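Local coordinates for ADP-ribosylation factor-binding protein GGA1 (Saccharomyces cerevisiae, PDB 5CN2), which may help regulate membrane traffic through the trans-Golgi network, binding ARF1 and ARF2, and is represented here by its C-terminal GAE (gamma-adaptin ear) domain, at residues Leu21-Glu26 against Ile39-Ile44; Pro98-Trp103 against Ser117-Leu122; Ser31-Arg36 against Ser92-Lys97; Thr62-Gln67 against Ala86-Ile91. All coordinates share one frame; numbering follows the deposited sequence.

Contact 1: Leu21-Glu26 against Ile39-Ile44; sequences LRIDYE and IFYSNI
I23 and I39 run alongside each other in the same direction, with their CG2 methyls 3.6 Å apart. They face the core from the beta hairpin of strands 21-29 and 34-43, part of the larger sheet of the immunoglobulin-like sandwich that forms this ear domain. I23 CG1 meets the edge of the Y41 ring at CD1, 3.8 Å away. The buried Y41 hydroxyl is hydrogen-bonded to Q84, which helps pay for burying a polar group, while beta-branched isoleucine suits an extended strand. Between the faces, R22 pairs with S42 and D24 with F40 through four backbone hydrogen bonds.

The opposite face is mostly polar, though F40 is on it too, its CB 3.5 Å from D24 OD1; R12 makes a cation-pi contact with the F40 ring. The R22 chain runs straight to CD and then bends (chi3 77°), placing NE 2.8 Å from D24 OD2 in a salt bridge. D24 OD2 lies in the guanidinium plane, yet NE approaches from above the carboxylate plane. S42 CB packs over a guanidinium face, and S42 OG bonds to D80 N. A leucine in place of R22 would probably leave D24 OD2 without this mate, although D24 OD1 would keep R12. A water bonds both D24 OD1, at 2.9 Å, and R22 O, at 2.8 Å.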
loop_
_atom_site.group_PDB
_atom_site.type_symbol
_atom_site.label_atom_id
_atom_site.label_comp_id
_atom_site.label_asym_id
_atom_site.label_seq_id
_atom_site.Cartn_x
_atom_site.Cartn_y
_atom_site.Cartn_z
ATOM N N LEU A 21 -10.741 4.771 5.219
ATOM C CA LEU A 21 -9.413 4.792 4.647
ATOM C C LEU A 21 -9.418 4.254 3.226
ATOM O O LEU A 21 -10.070 3.245 2.941
ATOM C CB LEU A 21 -8.501 3.912 5.495
ATOM C CG LEU A 21 -7.046 3.849 5.047
ATOM C CD1 LEU A 21 -6.348 5.162 5.334
ATOM C CD2 LEU A 21 -6.319 2.716 5.751
ATOM N N ARG A 22 -8.698 4.928 2.339
ATOM C CA ARG A 22 -8.446 4.414 0.981
ATOM C C ARG A 22 -6.953 4.289 0.783
ATOM O O ARG A 22 -6.223 5.243 0.990
ATOM C CB ARG A 22 -9.020 5.312 -0.115
ATOM C CG ARG A 22 -8.693 4.797 -1.519
ATOM C CD ARG A 22 -9.272 5.644 -2.643
ATOM N NE ARG A 22 -8.526 6.885 -2.870
ATOM C CZ ARG A 22 -8.849 8.075 -2.364
ATOM N NH1 ARG A 22 -9.912 8.219 -1.588
ATOM N NH2 ARG A 22 -8.098 9.138 -2.636
ATOM N N ILE A 23 -6.517 3.086 0.430
ATOM C CA ILE A 23 -5.133 2.825 0.081
ATOM C C ILE A 23 -5.171 2.611 -1.392
ATOM O O ILE A 23 -5.859 1.738 -1.851
ATOM C CB ILE A 23 -4.581 1.535 0.744
ATOM C CG1 ILE A 23 -4.757 1.576 2.259
ATOM C CG2 ILE A 23 -3.123 1.338 0.404
ATOM C CD1 ILE A 23 -4.435 0.271 2.961
ATOM N N ASP A 24 -4.432 3.413 -2.140
ATOM C CA ASP A 24 -4.272 3.181 -3.568
ATOM C C ASP A 24 -2.823 3.414 -3.949
ATOM O O ASP A 24 -1.980 3.770 -3.081
ATOM C CB ASP A 24 -5.240 4.053 -4.396
ATOM C CG ASP A 24 -5.178 5.522 -4.057
ATOM O OD1 ASP A 24 -4.166 6.012 -3.523
ATOM O OD2 ASP A 24 -6.178 6.199 -4.325
ATOM N N TYR A 25 -2.503 3.192 -5.228
ATOM C CA TYR A 25 -1.085 3.180 -5.621
ATOM C C TYR A 25 -0.823 3.296 -7.096
ATOM O O TYR A 25 -1.652 2.906 -7.910
ATOM C CB TYR A 25 -0.404 1.899 -5.095
ATOM C CG TYR A 25 -0.957 0.646 -5.680
ATOM C CD1 TYR A 25 -2.107 0.079 -5.184
ATOM C CD2 TYR A 25 -0.321 0.020 -6.760
ATOM C CE1 TYR A 25 -2.617 -1.082 -5.735
ATOM C CE2 TYR A 25 -0.813 -1.130 -7.306
ATOM C CZ TYR A 25 -1.959 -1.677 -6.803
ATOM O OH TYR A 25 -2.461 -2.822 -7.374
ATOM N N GLU A 26 0.347 3.845 -7.419
ATOM C CA GLU A 26 0.885 3.846 -8.764
ATOM C C GLU A 26 1.825 2.660 -8.895
ATOM O O GLU A 26 2.545 2.301 -7.956
ATOM C CB GLU A 26 1.623 5.156 -9.037
ATOM C CG GLU A 26 0.676 6.349 -9.062
ATOM C CD GLU A 26 1.357 7.700 -9.074
ATOM O OE1 GLU A 26 2.525 7.829 -8.659
ATOM O OE2 GLU A 26 0.678 8.660 -9.479
ATOM N N ILE A 39 2.708 4.045 -2.869
ATOM C CA ILE A 39 1.464 3.808 -2.150
ATOM C C ILE A 39 1.018 5.098 -1.463
ATOM O O ILE A 39 1.838 5.847 -0.927
ATOM C CB ILE A 39 1.624 2.707 -1.098
ATOM C CG1 ILE A 39 2.369 1.511 -1.710
ATOM C CG2 ILE A 39 0.260 2.285 -0.520
ATOM C CD1 ILE A 39 2.535 0.324 -0.774
ATOM N N PHE A 40 -0.282 5.355 -1.498
ATOM C CA PHE A 40 -0.848 6.557 -0.902
ATOM C C PHE A 40 -1.993 6.164 0.009
ATOM O O PHE A 40 -2.814 5.305 -0.340
ATOM C CB PHE A 40 -1.381 7.503 -1.985
ATOM C CG PHE A 40 -0.328 8.065 -2.879
ATOM C CD1 PHE A 40 0.299 9.252 -2.556
ATOM C CD2 PHE A 40 0.005 7.428 -4.066
ATOM C CE1 PHE A 40 1.269 9.783 -3.391
ATOM C CE2 PHE A 40 0.959 7.954 -4.900
ATOM C CZ PHE A 40 1.607 9.124 -4.553
ATOM N N TYR A 41 -2.074 6.833 1.145
ATOM C CA TYR A 41 -3.101 6.561 2.124
ATOM C C TYR A 41 -3.980 7.793 2.280
ATOM O O TYR A 41 -3.461 8.903 2.457
ATOM C CB TYR A 41 -2.442 6.157 3.446
ATOM C CG TYR A 41 -1.381 5.049 3.293
ATOM C CD1 TYR A 41 -1.730 3.702 3.304
ATOM C CD2 TYR A 41 -0.054 5.360 3.142
ATOM C CE1 TYR A 41 -0.771 2.700 3.178
ATOM C CE2 TYR A 41 0.914 4.368 3.005
ATOM C CZ TYR A 41 0.542 3.043 3.023
ATOM O OH TYR A 41 1.503 2.079 2.890
ATOM N N SER A 42 -5.300 7.596 2.173
ATOM C CA SER A 42 -6.254 8.692 2.240
ATOM C C SER A 42 -7.323 8.488 3.330
ATOM O O SER A 42 -8.001 7.476 3.344
ATOM C CB SER A 42 -6.943 8.862 0.892
ATOM O OG SER A 42 -6.017 9.255 -0.111
ATOM N N ASN A 43 -7.488 9.477 4.204
ATOM C CA ASN A 43 -8.529 9.456 5.235
ATOM C C ASN A 43 -9.761 10.048 4.587
ATOM O O ASN A 43 -9.751 11.224 4.212
ATOM C CB ASN A 43 -8.065 10.280 6.444
ATOM C CG ASN A 43 -9.035 10.269 7.622
ATOM O OD1 ASN A 43 -10.191 9.849 7.533
ATOM N ND2 ASN A 43 -8.541 10.751 8.761
ATOM N N ILE A 44 -10.789 9.221 4.403
ATOM C CA ILE A 44 -12.083 9.664 3.881
ATOM C C ILE A 44 -13.168 9.760 4.989
ATOM O O ILE A 44 -14.352 9.884 4.684
ATOM C CB ILE A 44 -12.586 8.730 2.748
ATOM C CG1 ILE A 44 -12.688 7.281 3.240
ATOM C CG2 ILE A 44 -11.668 8.823 1.540
ATOM C CD1 ILE A 44 -13.571 6.400 2.389
HETATM O O HOH W 1 -5.263 7.020 -0.985
#

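Contact 2: Pro98-Trp103 against Ser117-Leu122; sequences PIKLKW and SGTTSL
Strands 99-103 and 117-122 run antiparallel, 4.4 Å apart at closest approach with directions 156° apart, and L101 pairs with T120, and W103 with G118, through two backbone hydrogen bonds each. W103 dominates the side chains. Its CG sits between the backbone N and the carbonyl carbon (chi1 61°), and the indole lies against the opposite strand. G118 N stands 3.5 Å above the ring plane, over its centre, and G118 CA makes a CH-pi contact, 4.0 Å from the centroid of the five-membered ring. Glycine suits this place because a CB would clash with W103 CZ2. At the indole edge, NE1 donates in the ring plane to T120 OG1, 3.2 Å away and nearly straight at 160°. L15 and N16 of the facing sheet touch the tryptophan, as does L54 of the neighbouring strand in its own sheet.

On the same face, I99 CG2 meets L122 CD1 at 3.9 Å. The other face is exposed and carries K100, K102, T119 and S121. There the aliphatic part of K100 covers T119, with CE 3.6 Å from CG2. The hairpin is thus two-sided: the inner face buries a large aromatic whose indole N-H is satisfied by a threonine, while lysines and hydroxyls suit the solvent side.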
loop_
_atom_site.group_PDB
_atom_site.type_symbol
_atom_site.label_atom_id
_atom_site.label_comp_id
_atom_site.label_asym_id
_atom_site.label_seq_id
_atom_site.Cartn_x
_atom_site.Cartn_y
_atom_site.Cartn_z
ATOM N N PRO A 98 1.413 -13.036 -12.441
ATOM C CA PRO A 98 0.653 -12.226 -11.484
ATOM C C PRO A 98 1.266 -12.276 -10.073
ATOM O O PRO A 98 1.591 -13.354 -9.579
ATOM C CB PRO A 98 -0.756 -12.837 -11.514
ATOM C CG PRO A 98 -0.754 -13.842 -12.621
ATOM C CD PRO A 98 0.673 -14.237 -12.854
ATOM N N ILE A 99 1.451 -11.107 -9.467
ATOM C CA ILE A 99 2.101 -10.955 -8.157
ATOM C C ILE A 99 1.034 -10.631 -7.099
ATOM O O ILE A 99 0.297 -9.646 -7.227
ATOM C CB ILE A 99 3.166 -9.822 -8.196
ATOM C CG1 ILE A 99 4.483 -10.311 -8.823
ATOM C CG2 ILE A 99 3.480 -9.281 -6.810
ATOM C CD1 ILE A 99 4.379 -10.673 -10.284
ATOM N N LYS A 100 0.956 -11.456 -6.058
ATOM C CA LYS A 100 -0.023 -11.263 -4.993
ATOM C C LYS A 100 0.628 -10.608 -3.781
ATOM O O LYS A 100 1.617 -11.118 -3.269
ATOM C CB LYS A 100 -0.648 -12.601 -4.599
ATOM C CG LYS A 100 -1.607 -13.133 -5.659
ATOM C CD LYS A 100 -2.027 -14.573 -5.397
ATOM C CE LYS A 100 -2.751 -14.727 -4.065
ATOM N NZ LYS A 100 -2.925 -16.165 -3.717
ATOM N N LEU A 101 0.061 -9.494 -3.324
ATOM C CA LEU A 101 0.590 -8.796 -2.195
ATOM C C LEU A 101 -0.299 -8.979 -0.963
ATOM O O LEU A 101 -1.458 -8.536 -0.937
ATOM C CB LEU A 101 0.753 -7.324 -2.526
ATOM C CG LEU A 101 2.025 -6.614 -2.063
ATOM C CD1 LEU A 101 1.718 -5.158 -1.752
ATOM C CD2 LEU A 101 2.696 -7.252 -0.871
ATOM N N LYS A 102 0.260 -9.638 0.055
ATOM C CA LYS A 102 -0.384 -9.795 1.336
ATOM C C LYS A 102 0.047 -8.621 2.166
ATOM O O LYS A 102 1.232 -8.294 2.202
ATOM C CB LYS A 102 0.040 -11.100 1.983
ATOM C CG LYS A 102 -0.804 -11.516 3.176
ATOM C CD LYS A 102 -0.417 -12.925 3.636
ATOM C CE LYS A 102 -1.539 -13.674 4.366
ATOM N NZ LYS A 102 -1.669 -13.324 5.809
ATOM N N TRP A 103 -0.917 -7.979 2.816
ATOM C CA TRP A 103 -0.701 -6.734 3.501
ATOM C C TRP A 103 -1.631 -6.637 4.692
ATOM O O TRP A 103 -2.681 -7.259 4.725
ATOM C CB TRP A 103 -0.923 -5.551 2.560
ATOM C CG TRP A 103 -2.286 -5.484 2.021
ATOM C CD1 TRP A 103 -2.729 -6.021 0.841
ATOM C CD2 TRP A 103 -3.431 -4.881 2.640
ATOM N NE1 TRP A 103 -4.065 -5.784 0.690
ATOM C CE2 TRP A 103 -4.522 -5.073 1.769
ATOM C CE3 TRP A 103 -3.637 -4.188 3.842
ATOM C CZ2 TRP A 103 -5.804 -4.601 2.055
ATOM C CZ3 TRP A 103 -4.924 -3.707 4.128
ATOM C CH2 TRP A 103 -5.989 -3.924 3.237
ATOM N N SER A 117 -6.875 -5.820 6.285
ATOM C CA SER A 117 -5.916 -6.771 5.779
ATOM C C SER A 117 -6.423 -7.381 4.509
ATOM O O SER A 117 -7.605 -7.408 4.271
ATOM C CB SER A 117 -5.647 -7.857 6.824
ATOM O OG SER A 117 -6.720 -8.779 6.907
ATOM N N GLY A 118 -5.513 -7.872 3.688
ATOM C CA GLY A 118 -5.913 -8.477 2.457
ATOM C C GLY A 118 -4.753 -9.082 1.706
ATOM O O GLY A 118 -3.609 -9.024 2.133
ATOM N N THR A 119 -5.090 -9.667 0.571
ATOM C CA THR A 119 -4.150 -10.179 -0.404
ATOM C C THR A 119 -4.686 -9.648 -1.708
ATOM O O THR A 119 -5.831 -9.892 -2.059
ATOM C CB THR A 119 -4.131 -11.706 -0.407
ATOM O OG1 THR A 119 -3.693 -12.155 0.876
ATOM C CG2 THR A 119 -3.183 -12.245 -1.463
ATOM N N THR A 120 -3.877 -8.895 -2.410
ATOM C CA THR A 120 -4.325 -8.207 -3.579
ATOM C C THR A 120 -3.380 -8.583 -4.706
ATOM O O THR A 120 -2.163 -8.589 -4.510
ATOM C CB THR A 120 -4.302 -6.709 -3.277
ATOM O OG1 THR A 120 -5.280 -6.423 -2.250
ATOM C CG2 THR A 120 -4.561 -5.881 -4.532
ATOM N N SER A 121 -3.934 -8.924 -5.871
ATOM C CA SER A 121 -3.119 -9.206 -7.048
ATOM C C SER A 121 -2.804 -7.894 -7.722
ATOM O O SER A 121 -3.697 -7.113 -7.994
ATOM C CB SER A 121 -3.834 -10.122 -8.064
ATOM O OG SER A 121 -4.932 -10.800 -7.485
ATOM N N LEU A 122 -1.540 -7.664 -8.021
ATOM C CA LEU A 122 -1.135 -6.458 -8.736
ATOM C C LEU A 122 -1.269 -6.647 -10.248
ATOM O O LEU A 122 -0.869 -7.669 -10.777
ATOM C CB LEU A 122 0.323 -6.116 -8.409
ATOM C CG LEU A 122 0.698 -6.114 -6.925
ATOM C CD1 LEU A 122 2.142 -5.636 -6.788
ATOM C CD2 LEU A 122 -0.274 -5.266 -6.102
#

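Contact 3: Ser31-Arg36 against Ser92-Lys97; sequences SMTKLR and SVNLGK
V93 CG1 stands anti to its own backbone N (chi1 172°), which directs this methyl at the T33-K34 peptide, while L35 CG lies anti to its carbonyl carbon (chi1 -53°) and meets the same methyl at 3.8 Å. The two side chains run antiparallel past one another, so that V93 CG2 also reaches L35 CG, at 4.0 Å. V93 CG1 is pressed against main chain as well, 3.5 Å from T33 C and 3.6 Å from K34 N. A compact branched residue suits this place: one methyl covers the peptide link while both touch the leucine. An alanine in place of V93 would probably open a gap beside L35 and leave the T33-K34 peptide less well covered, since both methyls would be missing.

Farther out the contact is more polar and more exposed. The N94 side chain leans over the turn at M32, its CB 4.0 Å from M32 O. That turn is shaped by S31, whose OG accepts from T33 N at 2.9 Å in an ST turn. R29 reaches the same region and donates a hydrogen bond to V93 O. Beyond N94 the short helix ends in a Schellman motif, where G96 takes a positive phi of 59° that glycine adopts readily.

The contact thus sets helix 91-94 over the beginning of strand 34-43, at one end of the five-stranded sheet. Strand 78-89 leads into the helix from beside strand 34-43, and V88 on it also touches V93, while L27 and R29 of strand 21-29 pack on L35.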
loop_
_atom_site.group_PDB
_atom_site.type_symbol
_atom_site.label_atom_id
_atom_site.label_comp_id
_atom_site.label_asym_id
_atom_site.label_seq_id
_atom_site.Cartn_x
_atom_site.Cartn_y
_atom_site.Cartn_z
ATOM N N SER A 31 12.474 -1.445 -14.908
ATOM C CA SER A 31 13.422 -2.202 -15.690
ATOM C C SER A 31 12.781 -3.515 -15.969
ATOM O O SER A 31 11.630 -3.749 -15.612
ATOM C CB SER A 31 14.719 -2.423 -14.901
ATOM O OG SER A 31 14.565 -3.517 -14.011
ATOM N N MET A 32 13.543 -4.408 -16.559
ATOM C CA MET A 32 13.032 -5.726 -16.858
ATOM C C MET A 32 12.801 -6.570 -15.601
ATOM O O MET A 32 12.054 -7.543 -15.647
ATOM C CB MET A 32 13.995 -6.435 -17.801
ATOM C CG MET A 32 13.320 -7.392 -18.756
ATOM S SD MET A 32 12.223 -6.590 -19.955
ATOM C CE MET A 32 12.878 -7.184 -21.521
ATOM N N THR A 33 13.412 -6.190 -14.475
ATOM C CA THR A 33 13.340 -7.022 -13.256
ATOM C C THR A 33 12.726 -6.320 -12.042
ATOM O O THR A 33 12.634 -6.897 -10.957
ATOM C CB THR A 33 14.748 -7.557 -12.899
ATOM O OG1 THR A 33 14.631 -8.529 -11.861
ATOM C CG2 THR A 33 15.711 -6.444 -12.461
ATOM N N LYS A 34 12.284 -5.084 -12.226
ATOM C CA LYS A 34 11.960 -4.217 -11.106
ATOM C C LYS A 34 10.692 -3.414 -11.391
ATOM O O LYS A 34 10.570 -2.790 -12.450
ATOM C CB LYS A 34 13.123 -3.275 -10.863
ATOM C CG LYS A 34 13.074 -2.530 -9.552
ATOM C CD LYS A 34 14.360 -1.723 -9.347
ATOM C CE LYS A 34 14.778 -1.712 -7.885
ATOM N NZ LYS A 34 15.267 -0.374 -7.451
ATOM N N LEU A 35 9.750 -3.482 -10.450
ATOM C CA LEU A 35 8.586 -2.600 -10.374
ATOM C C LEU A 35 8.745 -1.612 -9.228
ATOM O O LEU A 35 9.411 -1.906 -8.226
ATOM C CB LEU A 35 7.314 -3.400 -10.116
ATOM C CG LEU A 35 6.974 -4.575 -11.017
ATOM C CD1 LEU A 35 5.638 -5.185 -10.625
ATOM C CD2 LEU A 35 6.949 -4.161 -12.472
ATOM N N ARG A 36 8.113 -0.449 -9.366
ATOM C CA ARG A 36 8.105 0.573 -8.329
ATOM C C ARG A 36 6.661 0.781 -7.878
ATOM O O ARG A 36 5.780 0.964 -8.706
ATOM C CB ARG A 36 8.656 1.867 -8.879
ATOM C CG ARG A 36 8.980 2.875 -7.803
ATOM C CD ARG A 36 10.285 3.602 -8.096
ATOM N NE ARG A 36 10.516 4.709 -7.171
ATOM C CZ ARG A 36 9.832 5.854 -7.185
ATOM N NH1 ARG A 36 8.855 6.060 -8.075
ATOM N NH2 ARG A 36 10.114 6.800 -6.298
ATOM N N SER A 92 9.599 -13.378 -10.708
ATOM C CA SER A 92 8.179 -13.156 -11.002
ATOM C C SER A 92 7.869 -11.835 -11.717
ATOM O O SER A 92 6.935 -11.777 -12.506
ATOM C CB SER A 92 7.347 -13.273 -9.740
ATOM O OG SER A 92 7.196 -14.642 -9.438
ATOM N N VAL A 93 8.650 -10.793 -11.440
ATOM C CA VAL A 93 8.551 -9.541 -12.179
ATOM C C VAL A 93 9.020 -9.750 -13.620
ATOM O O VAL A 93 8.429 -9.219 -14.550
ATOM C CB VAL A 93 9.354 -8.400 -11.512
ATOM C CG1 VAL A 93 9.386 -7.169 -12.390
ATOM C CG2 VAL A 93 8.736 -8.040 -10.173
ATOM N N ASN A 94 10.058 -10.558 -13.802
ATOM C CA ASN A 94 10.581 -10.838 -15.133
ATOM C C ASN A 94 9.670 -11.719 -15.999
ATOM O O ASN A 94 9.562 -11.538 -17.202
ATOM C CB ASN A 94 11.935 -11.523 -15.004
ATOM C CG ASN A 94 12.886 -11.113 -16.095
ATOM O OD1 ASN A 94 13.676 -10.174 -15.923
ATOM N ND2 ASN A 94 12.802 -11.796 -17.244
ATOM N N LEU A 95 9.027 -12.689 -15.383
ATOM C CA LEU A 95 8.174 -13.623 -16.106
ATOM C C LEU A 95 6.762 -13.093 -16.421
ATOM O O LEU A 95 5.978 -13.786 -17.061
ATOM C CB LEU A 95 8.104 -14.955 -15.342
ATOM C CG LEU A 95 9.428 -15.736 -15.421
ATOM C CD1 LEU A 95 9.490 -16.858 -14.404
ATOM C CD2 LEU A 95 9.625 -16.310 -16.819
ATOM N N GLY A 96 6.455 -11.874 -15.977
ATOM C CA GLY A 96 5.143 -11.262 -16.197
ATOM C C GLY A 96 4.022 -12.090 -15.596
ATOM O O GLY A 96 2.909 -12.116 -16.107
ATOM N N LYS A 97 4.363 -12.803 -14.532
ATOM C CA LYS A 97 3.430 -13.567 -13.738
ATOM C C LYS A 97 2.629 -12.628 -12.836
ATOM O O LYS A 97 3.116 -11.556 -12.475
ATOM C CB LYS A 97 4.205 -14.545 -12.848
ATOM C CG LYS A 97 4.171 -15.986 -13.327
ATOM C CD LYS A 97 5.216 -16.829 -12.617
ATOM C CE LYS A 97 5.199 -18.254 -13.146
ATOM N NZ LYS A 97 6.460 -18.972 -12.820
#

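Contact 4: Thr62-Gln67 against Ala86-Ile91; sequences TTLSLQ and ASVEGI
T63 and S65 pair with E89 and S87 through four backbone hydrogen bonds, two to each pair, the shortest being T63 N to E89 O at 2.7 Å. CA-H...O contacts fill the spaces between them, among them T62 CA to E89 O at 3.1 Å.

Apolar contacts involve L64, L66, A86 and V88, which share one face. L66 CD1 rests on A86 CB at 3.8 Å, the small alanine accepting the longer side chain. T62, just before the strand, presses its CG2 tightly on V88 CG1 at 3.3 Å, and V88 also touches L35 and L37 of the neighbouring strand 34-43. These pairs belong to a beta hairpin in which strand 63-66 forms an outermost strand of the five-stranded sheet in the immunoglobulin-like sandwich.

Polar side chains gather on the other face around one water. It is hydrogen-bonded to T63 O at 2.8 Å and E89 OE1 at 3.0 Å, and to S65 OG and S87 OG. S87 OG sits between its backbone N and carbonyl carbon (chi1 65°), 3.5 Å from S65 CB.

Steric limits act where the strand gives way to a helix. G90, at the N-cap position, has a phi of 125°, at which a CB would jam against the preceding carbonyl oxygen; it would also be tight against T62 CA.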
loop_
_atom_site.group_PDB
_atom_site.type_symbol
_atom_site.label_atom_id
_atom_site.label_comp_id
_atom_site.label_asym_id
_atom_site.label_seq_id
_atom_site.Cartn_x
_atom_site.Cartn_y
_atom_site.Cartn_z
ATOM N N THR A 62 9.964 -12.982 -5.372
ATOM C CA THR A 62 10.094 -11.534 -5.321
ATOM C C THR A 62 10.837 -11.080 -4.090
ATOM O O THR A 62 10.568 -11.575 -3.002
ATOM C CB THR A 62 8.674 -10.888 -5.262
ATOM O OG1 THR A 62 8.158 -10.700 -6.587
ATOM C CG2 THR A 62 8.666 -9.560 -4.570
ATOM N N THR A 63 11.708 -10.085 -4.261
ATOM C CA THR A 63 12.210 -9.307 -3.156
ATOM C C THR A 63 11.405 -8.002 -3.085
ATOM O O THR A 63 11.243 -7.287 -4.083
ATOM C CB THR A 63 13.736 -9.037 -3.297
ATOM O OG1 THR A 63 14.433 -10.288 -3.255
ATOM C CG2 THR A 63 14.251 -8.170 -2.171
ATOM N N LEU A 64 10.927 -7.689 -1.888
ATOM C CA LEU A 64 10.148 -6.491 -1.648
ATOM C C LEU A 64 10.986 -5.517 -0.819
ATOM O O LEU A 64 11.338 -5.826 0.317
ATOM C CB LEU A 64 8.885 -6.893 -0.907
ATOM C CG LEU A 64 7.717 -5.937 -0.686
ATOM C CD1 LEU A 64 8.136 -4.746 0.158
ATOM C CD2 LEU A 64 7.109 -5.465 -1.986
ATOM N N SER A 65 11.327 -4.363 -1.377
ATOM C CA SER A 65 12.063 -3.354 -0.617
ATOM C C SER A 65 11.113 -2.260 -0.197
ATOM O O SER A 65 10.575 -1.541 -1.054
ATOM C CB SER A 65 13.217 -2.748 -1.433
ATOM O OG SER A 65 14.141 -3.762 -1.813
ATOM N N LEU A 66 10.927 -2.124 1.112
ATOM C CA LEU A 66 9.930 -1.222 1.656
ATOM C C LEU A 66 10.643 -0.069 2.358
ATOM O O LEU A 66 11.365 -0.270 3.362
ATOM C CB LEU A 66 8.980 -1.970 2.607
ATOM C CG LEU A 66 7.711 -1.223 3.044
ATOM C CD1 LEU A 66 6.916 -0.656 1.867
ATOM C CD2 LEU A 66 6.806 -2.126 3.865
ATOM N N GLN A 67 10.464 1.126 1.804
ATOM C CA GLN A 67 10.961 2.350 2.395
ATOM C C GLN A 67 9.991 2.877 3.415
ATOM O O GLN A 67 8.815 2.586 3.361
ATOM C CB GLN A 67 11.189 3.408 1.327
ATOM C CG GLN A 67 12.440 3.157 0.509
ATOM C CD GLN A 67 12.596 4.192 -0.575
ATOM O OE1 GLN A 67 12.581 5.386 -0.286
ATOM N NE2 GLN A 67 12.722 3.751 -1.825
ATOM N N ALA A 86 7.771 1.515 -2.361
ATOM C CA ALA A 86 8.261 0.148 -2.340
ATOM C C ALA A 86 8.769 -0.248 -3.718
ATOM O O ALA A 86 8.448 0.388 -4.728
ATOM C CB ALA A 86 7.160 -0.805 -1.899
ATOM N N SER A 87 9.553 -1.310 -3.756
ATOM C CA SER A 87 9.869 -1.925 -5.031
ATOM C C SER A 87 9.766 -3.433 -4.959
ATOM O O SER A 87 9.774 -4.042 -3.888
ATOM C CB SER A 87 11.227 -1.466 -5.533
ATOM O OG SER A 87 12.233 -1.915 -4.679
ATOM N N VAL A 88 9.572 -4.019 -6.126
ATOM C CA VAL A 88 9.332 -5.438 -6.275
ATOM C C VAL A 88 10.310 -5.894 -7.322
ATOM O O VAL A 88 10.377 -5.299 -8.397
ATOM C CB VAL A 88 7.907 -5.718 -6.783
ATOM C CG1 VAL A 88 7.532 -7.164 -6.520
ATOM C CG2 VAL A 88 6.912 -4.798 -6.109
ATOM N N GLU A 89 11.056 -6.945 -7.008
ATOM C CA GLU A 89 12.147 -7.394 -7.853
ATOM C C GLU A 89 12.210 -8.911 -7.875
ATOM O O GLU A 89 11.860 -9.556 -6.896
ATOM C CB GLU A 89 13.475 -6.882 -7.312
ATOM C CG GLU A 89 13.988 -5.618 -7.936
ATOM C CD GLU A 89 15.297 -5.163 -7.289
ATOM O OE1 GLU A 89 15.352 -5.102 -6.029
ATOM O OE2 GLU A 89 16.267 -4.876 -8.037
ATOM N N GLY A 90 12.692 -9.472 -8.976
ATOM C CA GLY A 90 12.936 -10.904 -9.037
ATOM C C GLY A 90 12.245 -11.594 -10.190
ATOM O O GLY A 90 11.647 -10.958 -11.061
ATOM N N ILE A 91 12.316 -12.913 -10.173
ATOM C CA ILE A 91 11.949 -13.687 -11.330
ATOM C C ILE A 91 10.469 -13.447 -11.694
ATOM O O ILE A 91 10.129 -13.253 -12.860
ATOM C CB ILE A 91 12.354 -15.184 -11.146
ATOM C CG1 ILE A 91 12.236 -15.973 -12.467
ATOM C CG2 ILE A 91 11.537 -15.863 -10.057
ATOM C CD1 ILE A 91 13.041 -15.421 -13.640
HETATM O O HOH W 2 12.920 -5.021 -4.292
#

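In the fold
Contact 1 is the most buried of the four; contacts 2, 3 and 4 are only partly buried. Contacts 1, 3 and 4 share the five-stranded sheet, contacts 1 and 3 both using strand 34-43, whereas contact 2 lies in the three-stranded sheet opposite. The sheets meet where Y25 and I23 of contact 1 pack on L122 and W103 of contact 2. Contact 4 is nested in the loop closed by contact 3, and L35 probably bonds to V88 between them. The three hairpin contacts rest on backbone pairing, with water joining polar groups in contacts 1 and 4; contact 3, at the sheet's end, depends mainly on apolar packing.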